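Local coordinates for GTPase activator-like protein (Chaetomium thermophilum, PDB 6SSH) that probably acts as a GTPase activator through this Rap/Ran-GAP-type domain, the TSC2 GAP domain, which is one part of a much longer protein, at residues 102-107 against 189-194; 125-130 against 196-201; 156-161 against 181-186. All coordinates share one frame; numbering follows the deposited sequence. Where two conformers were deposited one is given.

Interaction 1: 102-107 against 189-194; sequences DFVNIV and LLALNA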
loop_
_atom_site.group_PDB
_atom_site.type_symbol
_atom_site.label_atom_id
_atom_site.label_comp_id
_atom_site.label_asym_id
_atom_site.label_seq_id
_atom_site.Cartn_x
_atom_site.Cartn_y
_atom_site.Cartn_z
ATOM N N ASP A 102 5.338 6.297 -6.586
ATOM C CA ASP A 102 5.691 6.050 -5.177
ATOM C C ASP A 102 6.822 5.067 -5.134
ATOM O O ASP A 102 6.760 3.968 -5.682
ATOM C CB ASP A 102 4.500 5.492 -4.467
ATOM C CG ASP A 102 3.361 6.507 -4.270
ATOM O OD1 ASP A 102 3.623 7.712 -4.342
ATOM O OD2 ASP A 102 2.232 6.033 -3.984
ATOM N N PHE A 103 7.876 5.434 -4.419
ATOM C CA PHE A 103 9.035 4.549 -4.295
ATOM C C PHE A 103 8.622 3.250 -3.598
ATOM O O PHE A 103 9.163 2.181 -3.901
ATOM C CB PHE A 103 10.169 5.252 -3.533
ATOM C CG PHE A 103 10.794 6.433 -4.262
ATOM C CD1 PHE A 103 10.953 6.444 -5.637
ATOM C CD2 PHE A 103 11.248 7.535 -3.518
ATOM C CE1 PHE A 103 11.570 7.565 -6.279
ATOM C CE2 PHE A 103 11.897 8.611 -4.125
ATOM C CZ PHE A 103 12.020 8.639 -5.510
ATOM N N VAL A 104 7.776 3.346 -2.599
ATOM C CA VAL A 104 7.360 2.250 -1.734
ATOM C C VAL A 104 5.869 2.008 -1.892
ATOM O O VAL A 104 5.087 2.961 -1.822
ATOM C CB VAL A 104 7.662 2.595 -0.259
ATOM C CG1 VAL A 104 7.281 1.452 0.629
ATOM C CG2 VAL A 104 9.155 2.963 -0.114
ATOM N N ASN A 105 5.486 0.732 -2.064
ATOM C CA ASN A 105 4.102 0.296 -2.134
ATOM C C ASN A 105 3.877 -0.914 -1.273
ATOM O O ASN A 105 4.690 -1.839 -1.317
ATOM C CB ASN A 105 3.682 -0.008 -3.612
ATOM C CG ASN A 105 3.525 1.231 -4.433
ATOM O OD1 ASN A 105 2.544 1.940 -4.286
ATOM N ND2 ASN A 105 4.456 1.516 -5.248
ATOM N N ILE A 106 2.817 -0.898 -0.542
ATOM C CA ILE A 106 2.308 -2.016 0.248
ATOM C C ILE A 106 1.349 -2.788 -0.609
ATOM O O ILE A 106 0.423 -2.158 -1.228
ATOM C CB ILE A 106 1.635 -1.515 1.520
ATOM C CG1 ILE A 106 2.642 -0.766 2.377
ATOM C CG2 ILE A 106 0.947 -2.656 2.281
ATOM C CD1 ILE A 106 2.007 0.113 3.437
ATOM N N VAL A 107 1.469 -4.105 -0.712
ATOM C CA VAL A 107 0.621 -4.942 -1.519
ATOM C C VAL A 107 -0.091 -5.954 -0.651
ATOM O O VAL A 107 0.596 -6.714 0.079
ATOM C CB VAL A 107 1.461 -5.692 -2.572
ATOM C CG1 VAL A 107 0.605 -6.636 -3.416
ATOM C CG2 VAL A 107 2.158 -4.710 -3.497
ATOM N N LEU A 189 6.282 0.761 9.995
ATOM C CA LEU A 189 7.691 0.932 10.227
ATOM C C LEU A 189 8.529 0.489 9.019
ATOM O O LEU A 189 9.472 1.196 8.586
ATOM C CB LEU A 189 8.109 0.182 11.504
ATOM C CG LEU A 189 9.547 0.451 11.876
ATOM C CD1 LEU A 189 9.745 1.916 12.055
ATOM C CD2 LEU A 189 9.903 -0.344 13.164
ATOM N N LEU A 190 8.201 -0.658 8.425
ATOM C CA LEU A 190 8.923 -1.066 7.221
ATOM C C LEU A 190 8.761 -0.020 6.119
ATOM O O LEU A 190 9.740 0.262 5.417
ATOM C CB LEU A 190 8.373 -2.392 6.665
ATOM C CG LEU A 190 8.582 -3.654 7.473
ATOM C CD1 LEU A 190 7.959 -4.871 6.777
ATOM C CD2 LEU A 190 10.046 -3.898 7.651
ATOM N N ALA A 191 7.567 0.517 5.953
ATOM C CA ALA A 191 7.332 1.483 4.871
ATOM C C ALA A 191 8.105 2.754 5.135
ATOM O O ALA A 191 8.697 3.354 4.194
ATOM C CB ALA A 191 5.856 1.759 4.752
ATOM N N LEU A 192 8.141 3.240 6.374
ATOM C CA LEU A 192 8.905 4.428 6.690
ATOM C C LEU A 192 10.389 4.217 6.412
ATOM O O LEU A 192 11.052 5.039 5.803
ATOM C CB LEU A 192 8.677 4.828 8.143
ATOM C CG LEU A 192 9.277 6.176 8.548
ATOM C CD1 LEU A 192 8.845 7.305 7.607
ATOM C CD2 LEU A 192 8.844 6.455 9.985
ATOM N N ASN A 193 10.962 3.116 6.883
ATOM C CA ASN A 193 12.347 2.838 6.656
ATOM C C ASN A 193 12.619 2.718 5.151
ATOM O O ASN A 193 13.580 3.260 4.636
ATOM C CB ASN A 193 12.734 1.558 7.402
ATOM C CG ASN A 193 12.745 1.772 8.949
ATOM O OD1 ASN A 193 12.781 2.897 9.419
ATOM N ND2 ASN A 193 12.648 0.712 9.697
ATOM N N ALA A 194 11.767 2.008 4.444
ATOM C CA ALA A 194 11.941 1.884 2.995
ATOM C C ALA A 194 11.884 3.234 2.296
ATOM O O ALA A 194 12.612 3.449 1.310
ATOM C CB ALA A 194 10.878 0.965 2.426
#

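Interaction 2: 125-130 against 196-201; sequences NYVYIV and VFSLVW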
loop_
_atom_site.group_PDB
_atom_site.type_symbol
_atom_site.label_atom_id
_atom_site.label_comp_id
_atom_site.label_asym_id
_atom_site.label_seq_id
_atom_site.Cartn_x
_atom_site.Cartn_y
_atom_site.Cartn_z
ATOM N N ASN A 125 9.347 2.425 -8.816
ATOM C CA ASN A 125 8.957 1.522 -7.753
ATOM C C ASN A 125 10.182 0.757 -7.297
ATOM O O ASN A 125 10.712 -0.075 -8.022
ATOM C CB ASN A 125 7.894 0.538 -8.160
ATOM C CG ASN A 125 6.465 1.128 -8.256
ATOM O OD1 ASN A 125 5.538 0.343 -8.443
ATOM N ND2 ASN A 125 6.283 2.407 -8.077
ATOM N N TYR A 126 10.678 1.068 -6.121
ATOM C CA TYR A 126 11.886 0.451 -5.616
ATOM C C TYR A 126 11.584 -0.697 -4.678
ATOM O O TYR A 126 12.387 -1.629 -4.664
ATOM C CB TYR A 126 12.700 1.463 -4.819
ATOM C CG TYR A 126 13.163 2.668 -5.604
ATOM C CD1 TYR A 126 13.267 2.649 -6.982
ATOM C CD2 TYR A 126 13.553 3.813 -4.933
ATOM C CE1 TYR A 126 13.716 3.792 -7.665
ATOM C CE2 TYR A 126 13.963 4.960 -5.608
ATOM C CZ TYR A 126 14.046 4.936 -6.961
ATOM O OH TYR A 126 14.498 6.076 -7.623
ATOM N N VAL A 127 10.523 -0.641 -3.894
ATOM C CA VAL A 127 10.226 -1.592 -2.821
ATOM C C VAL A 127 8.760 -1.916 -2.800
ATOM O O VAL A 127 7.930 -0.975 -2.850
ATOM C CB VAL A 127 10.572 -0.962 -1.414
ATOM C CG1 VAL A 127 10.254 -1.966 -0.275
ATOM C CG2 VAL A 127 12.054 -0.545 -1.347
ATOM N N TYR A 128 8.430 -3.199 -2.671
ATOM C CA TYR A 128 7.087 -3.677 -2.372
ATOM C C TYR A 128 7.131 -4.396 -1.020
ATOM O O TYR A 128 7.997 -5.259 -0.772
ATOM C CB TYR A 128 6.552 -4.641 -3.438
ATOM C CG TYR A 128 6.420 -3.995 -4.799
ATOM C CD1 TYR A 128 7.330 -4.288 -5.802
ATOM C CD2 TYR A 128 5.432 -3.030 -5.029
ATOM C CE1 TYR A 128 7.247 -3.728 -7.029
ATOM C CE2 TYR A 128 5.351 -2.438 -6.277
ATOM C CZ TYR A 128 6.267 -2.770 -7.231
ATOM O OH TYR A 128 6.237 -2.192 -8.525
ATOM N N ILE A 129 6.232 -4.040 -0.134
ATOM C CA ILE A 129 6.001 -4.704 1.153
ATOM C C ILE A 129 4.813 -5.587 0.958
ATOM O O ILE A 129 3.682 -5.068 0.805
ATOM C CB ILE A 129 5.793 -3.727 2.285
ATOM C CG1 ILE A 129 7.027 -2.866 2.477
ATOM C CG2 ILE A 129 5.430 -4.456 3.586
ATOM C CD1 ILE A 129 6.801 -1.619 3.211
ATOM N N VAL A 130 4.997 -6.888 0.797
ATOM C CA VAL A 130 3.952 -7.806 0.354
ATOM C C VAL A 130 3.356 -8.551 1.539
ATOM O O VAL A 130 4.097 -9.231 2.286
ATOM C CB VAL A 130 4.458 -8.774 -0.675
ATOM C CG1 VAL A 130 3.339 -9.601 -1.166
ATOM C CG2 VAL A 130 5.171 -8.062 -1.821
ATOM N N VAL A 196 12.701 6.216 3.592
ATOM C CA VAL A 196 13.921 6.918 3.887
ATOM C C VAL A 196 15.057 6.404 3.011
ATOM O O VAL A 196 15.829 7.173 2.403
ATOM C CB VAL A 196 14.225 6.898 5.383
ATOM C CG1 VAL A 196 15.548 7.500 5.677
ATOM C CG2 VAL A 196 13.117 7.627 6.156
ATOM N N PHE A 197 15.175 5.069 2.892
ATOM C CA PHE A 197 16.221 4.555 2.066
ATOM C C PHE A 197 16.024 4.938 0.592
ATOM O O PHE A 197 17.008 5.216 -0.079
ATOM C CB PHE A 197 16.276 3.014 2.173
ATOM C CG PHE A 197 16.890 2.496 3.453
ATOM C CD1 PHE A 197 18.065 2.962 3.926
ATOM C CD2 PHE A 197 16.233 1.499 4.142
ATOM C CE1 PHE A 197 18.645 2.432 5.129
ATOM C CE2 PHE A 197 16.785 0.945 5.278
ATOM C CZ PHE A 197 17.919 1.431 5.778
ATOM N N SER A 198 14.775 4.931 0.146
ATOM C CA SER A 198 14.453 5.272 -1.243
ATOM C C SER A 198 14.853 6.677 -1.599
ATOM O O SER A 198 15.345 6.898 -2.686
ATOM C CB SER A 198 12.984 5.099 -1.498
ATOM O OG SER A 198 12.605 3.723 -1.501
ATOM N N LEU A 199 14.727 7.602 -0.655
ATOM C CA LEU A 199 15.148 8.959 -0.953
ATOM C C LEU A 199 16.604 9.062 -1.231
ATOM O O LEU A 199 17.054 9.829 -2.068
ATOM C CB LEU A 199 14.722 9.895 0.168
ATOM C CG LEU A 199 13.225 10.094 0.265
ATOM C CD1 LEU A 199 12.881 10.773 1.590
ATOM C CD2 LEU A 199 12.705 10.912 -0.908
ATOM N N VAL A 200 17.435 8.296 -0.513
ATOM C CA VAL A 200 18.855 8.251 -0.804
ATOM C C VAL A 200 19.127 7.525 -2.106
ATOM O O VAL A 200 19.925 7.982 -2.945
ATOM C CB VAL A 200 19.645 7.568 0.350
ATOM C CG1 VAL A 200 21.112 7.315 -0.034
ATOM C CG2 VAL A 200 19.497 8.419 1.591
ATOM N N TRP A 201 18.453 6.406 -2.285
ATOM C CA TRP A 201 18.712 5.578 -3.453
ATOM C C TRP A 201 18.324 6.323 -4.760
ATOM O O TRP A 201 18.963 6.105 -5.803
ATOM C CB TRP A 201 17.981 4.233 -3.258
ATOM C CG TRP A 201 18.654 3.004 -3.839
ATOM C CD1 TRP A 201 19.769 2.385 -3.388
ATOM C CD2 TRP A 201 18.188 2.225 -4.958
ATOM N NE1 TRP A 201 20.057 1.284 -4.177
ATOM C CE2 TRP A 201 19.091 1.161 -5.137
ATOM C CE3 TRP A 201 17.090 2.324 -5.825
ATOM C CZ2 TRP A 201 18.943 0.221 -6.154
ATOM C CZ3 TRP A 201 16.950 1.396 -6.828
ATOM C CH2 TRP A 201 17.864 0.346 -6.979
#

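Interaction 3: 156-161 against 181-186; sequences VMVQVM and KALPSF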
loop_
_atom_site.group_PDB
_atom_site.type_symbol
_atom_site.label_atom_id
_atom_site.label_comp_id
_atom_site.label_asym_id
_atom_site.label_seq_id
_atom_site.Cartn_x
_atom_site.Cartn_y
_atom_site.Cartn_z
ATOM N N VAL A 156 -0.461 -13.249 8.953
ATOM C CA VAL A 156 -0.076 -13.061 7.550
ATOM C C VAL A 156 1.439 -13.255 7.449
ATOM O O VAL A 156 2.168 -13.215 8.436
ATOM C CB VAL A 156 -0.437 -11.670 7.019
ATOM C CG1 VAL A 156 -1.947 -11.418 7.148
ATOM C CG2 VAL A 156 0.324 -10.603 7.740
ATOM N N MET A 157 1.918 -13.490 6.242
ATOM C CA MET A 157 3.298 -13.412 5.883
ATOM C C MET A 157 3.615 -12.061 5.345
ATOM O O MET A 157 2.816 -11.512 4.574
ATOM C CB MET A 157 3.644 -14.486 4.872
ATOM C CG MET A 157 3.346 -15.906 5.368
ATOM S SD MET A 157 4.039 -16.372 6.985
ATOM C CE MET A 157 5.741 -16.076 6.607
ATOM N N VAL A 158 4.739 -11.492 5.736
ATOM C CA VAL A 158 5.190 -10.198 5.240
ATOM C C VAL A 158 6.554 -10.379 4.627
ATOM O O VAL A 158 7.440 -10.957 5.287
ATOM C CB VAL A 158 5.280 -9.099 6.354
ATOM C CG1 VAL A 158 5.764 -7.802 5.730
ATOM C CG2 VAL A 158 3.954 -8.912 7.027
ATOM N N GLN A 159 6.733 -9.983 3.381
ATOM C CA GLN A 159 7.981 -10.112 2.639
ATOM C C GLN A 159 8.306 -8.812 1.939
ATOM O O GLN A 159 7.415 -8.150 1.348
ATOM C CB GLN A 159 7.851 -11.220 1.609
ATOM C CG GLN A 159 9.093 -11.472 0.745
ATOM C CD GLN A 159 8.944 -12.701 -0.183
ATOM O OE1 GLN A 159 7.990 -13.472 -0.079
ATOM N NE2 GLN A 159 9.887 -12.862 -1.103
ATOM N N VAL A 160 9.538 -8.381 1.980
ATOM C CA VAL A 160 9.943 -7.181 1.271
ATOM C C VAL A 160 10.589 -7.641 -0.017
ATOM O O VAL A 160 11.469 -8.565 -0.015
ATOM C CB VAL A 160 10.861 -6.300 2.115
ATOM C CG1 VAL A 160 11.404 -5.077 1.342
ATOM C CG2 VAL A 160 10.205 -5.891 3.364
ATOM N N MET A 161 10.196 -7.035 -1.136
ATOM C CA MET A 161 10.762 -7.322 -2.451
ATOM C C MET A 161 11.273 -6.030 -3.013
ATOM O O MET A 161 10.527 -5.067 -3.062
ATOM C CB MET A 161 9.741 -7.924 -3.403
ATOM C CG MET A 161 9.245 -9.263 -2.968
ATOM S SD MET A 161 8.051 -9.948 -4.096
ATOM C CE MET A 161 8.835 -9.829 -5.685
ATOM N N LYS A 181 -3.020 -8.216 14.589
ATOM C CA LYS A 181 -2.886 -7.117 15.564
ATOM C C LYS A 181 -1.596 -6.344 15.415
ATOM O O LYS A 181 -1.593 -5.124 15.509
ATOM C CB LYS A 181 -3.000 -7.673 16.980
ATOM C CG LYS A 181 -3.071 -6.597 18.082
ATOM C CD LYS A 181 -3.150 -7.231 19.469
ATOM C CE LYS A 181 -3.360 -6.168 20.555
ATOM N NZ LYS A 181 -4.541 -5.292 20.280
ATOM N N ALA A 182 -0.488 -7.020 15.189
ATOM C CA ALA A 182 0.809 -6.383 15.061
ATOM C C ALA A 182 1.071 -5.788 13.706
ATOM O O ALA A 182 1.995 -4.975 13.522
ATOM C CB ALA A 182 1.890 -7.376 15.367
ATOM N N LEU A 183 0.259 -6.178 12.747
ATOM C CA LEU A 183 0.543 -5.890 11.344
ATOM C C LEU A 183 0.636 -4.408 10.960
ATOM O O LEU A 183 1.578 -4.031 10.288
ATOM C CB LEU A 183 -0.440 -6.666 10.470
ATOM C CG LEU A 183 -0.155 -6.518 8.978
ATOM C CD1 LEU A 183 1.213 -7.172 8.612
ATOM C CD2 LEU A 183 -1.336 -7.149 8.194
ATOM N N PRO A 184 -0.340 -3.582 11.366
ATOM C CA PRO A 184 -0.225 -2.216 10.844
ATOM C C PRO A 184 1.017 -1.479 11.356
ATOM O O PRO A 184 1.666 -0.767 10.574
ATOM C CB PRO A 184 -1.475 -1.522 11.403
ATOM C CG PRO A 184 -2.391 -2.584 11.874
ATOM C CD PRO A 184 -1.611 -3.851 12.054
ATOM N N SER A 185 1.375 -1.604 12.614
ATOM C CA SER A 185 2.578 -0.931 13.088
ATOM C C SER A 185 3.833 -1.494 12.437
ATOM O O SER A 185 4.787 -0.743 12.152
ATOM C CB SER A 185 2.659 -0.938 14.611
ATOM O OG SER A 185 2.769 -2.240 15.108
ATOM N N PHE A 186 3.893 -2.818 12.235
ATOM C CA PHE A 186 5.037 -3.443 11.633
ATOM C C PHE A 186 5.231 -2.971 10.182
ATOM O O PHE A 186 6.328 -2.561 9.782
ATOM C CB PHE A 186 4.886 -4.966 11.689
ATOM C CG PHE A 186 6.058 -5.722 11.163
ATOM C CD1 PHE A 186 7.219 -5.822 11.881
ATOM C CD2 PHE A 186 5.983 -6.411 9.983
ATOM C CE1 PHE A 186 8.305 -6.561 11.412
ATOM C CE2 PHE A 186 7.068 -7.132 9.508
ATOM C CZ PHE A 186 8.213 -7.191 10.227
#

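Interaction 1: 102-107 against 189-194
Val104 of the strand 104-109 meets Ala191 and Ala194 of the helix 183-201, a helix-on-sheet packing in the alpha/beta fold of the TSC2 GAP domain. Over 104-107 and 189-194 the two run nearly antiparallel, at 158°, with their axes 8.8 Å apart where they come closest. The tight part lies around Ala194, whose CB sits 3.7 Å from Val104 CG2 and 4.1 Å from Val104 CG1, so that one small methyl faces both branches of the valine. With CG1 anti to the backbone N (chi1 -178°), the fork of Val104 opens onto the helix. Alanines suit this surface because their short side chains let the beta-branched residues of the strand come close to the helix backbone. All of the touching residues are buried, and the meeting is wholly apolar. The looser side follows one turn back along the helix, at Ala191: Val104 CG1 approaches its CA to 4.2 Å, and Ile106 reaches it only with the end of its side chain. Leu192 and Asn193, on the far side of the helix from strand 104-107, are partly exposed, while Leu190 turns to Ile129. At this looser end Ile106 CD1 stands 4.4 Å from Ala191 CB.

Interaction 2: 125-130 against 196-201
Tyr126 and Trp201 form the aromatic part of this contact, in which residues leading into the strand 127-134 meet the C-terminal turns of the helix 183-201. In the Trp201 conformer described, the pair is T-shaped: the indole presents its edge to the phenol face, with the six-membered rings centred 5.1 Å apart and their planes at 73°. Trp201 CE3 lies over the middle of the tyrosine ring, 3.8 Å above its plane, and the neighbouring CZ3 comes within 3.9 Å of Tyr126 CD1. Broad, flat rings suit these places because the partly positive C-H edge of an indole can meet the pi face of a phenol. A chi1 of -61° places Tyr126 CG beside its own backbone N, from where the ring extends beneath the indole. Phe103 also stacks with Tyr126, and Phe166 meets Trp201 edge-to-face, which widens the aromatic cluster.

Ser198 contributes packing. Its OG lies in the plane of the Tyr126 ring, at the edge, 3.6 Å from Tyr126 CD2, and 4.3 Å from Val127 CG2. The hydroxyl is bonded to the carbonyl of Ala194 one turn back. A serine suits the place because it is small and can satisfy its polar end on its own helix.

Within 125-130, Tyr128 OH donates to Asn125 OD1 over 2.6 Å, in the carbonyl plane and on a lone pair. No hydrogen bond joins 125-130 to 196-201, so their hold on each other rests on ring geometry and close packing, with the serine hydroxyl's polarity spent inside the helix.

Interaction 3: 156-161 against 181-186
Leu183, near the N-terminal end of the helix 183-201, reaches Val156 and Val158 of the strand 155-162 with its CD methyls, so that this end of the helix packs on a face of the domain's mixed beta-sheet. The two valines are two residues apart and therefore project from the same side of the strand. Leu183 CD1 touches both, 3.6 Å from Val156 CG2 and 3.6 Å from Val158 CG2. Val156 and the leucine cross at about a right angle, Val158 and the leucine at a slant, and Leu183 CD2 adds a further touch on Val156 CG2. With Val156 CG1 beside the backbone N and anti to the carbonyl carbon (chi1 -58°), CG2 is left between N and C, on the side of the leucine. Branched aliphatic side chains suit such a surface, since each methyl can fit beside another without any need for polar partners. Phe186, one turn further on, slides past Val158 in the opposite direction, ring edge first. It is partly exposed and lies at the margin of the contact, whereas Leu183 is buried. Ile178 of the strand 176-179 touches Val158, Leu183 and Phe186 alike. Val158 CG1 lies near the plane of the Phe186 ring, 4.1 Å from Phe186 CE2.

All three interactions set the helix 183-201 against one mixed sheet, on the consecutive neighbouring strands 104-109, 127-134 and 155-162. Interaction 3 uses the N-terminal part of the helix, interaction 1 its middle and interaction 2 its C-terminal end. Interaction 1 lies deepest, about 8 Å between its centre and that of the chain, against 11 Å for interaction 3 and 12 Å for interaction 2. The chemistry follows this order along the helix: aliphatic packing with a phenylalanine border first, small methyls in the middle, and aromatic rings at the end. Interactions 2 and 3 each include a partly exposed aromatic residue. Leu190, on the helix segment of interaction 1, reaches the strand of interaction 3, its CD1 3.8 Å from Val158 CG1.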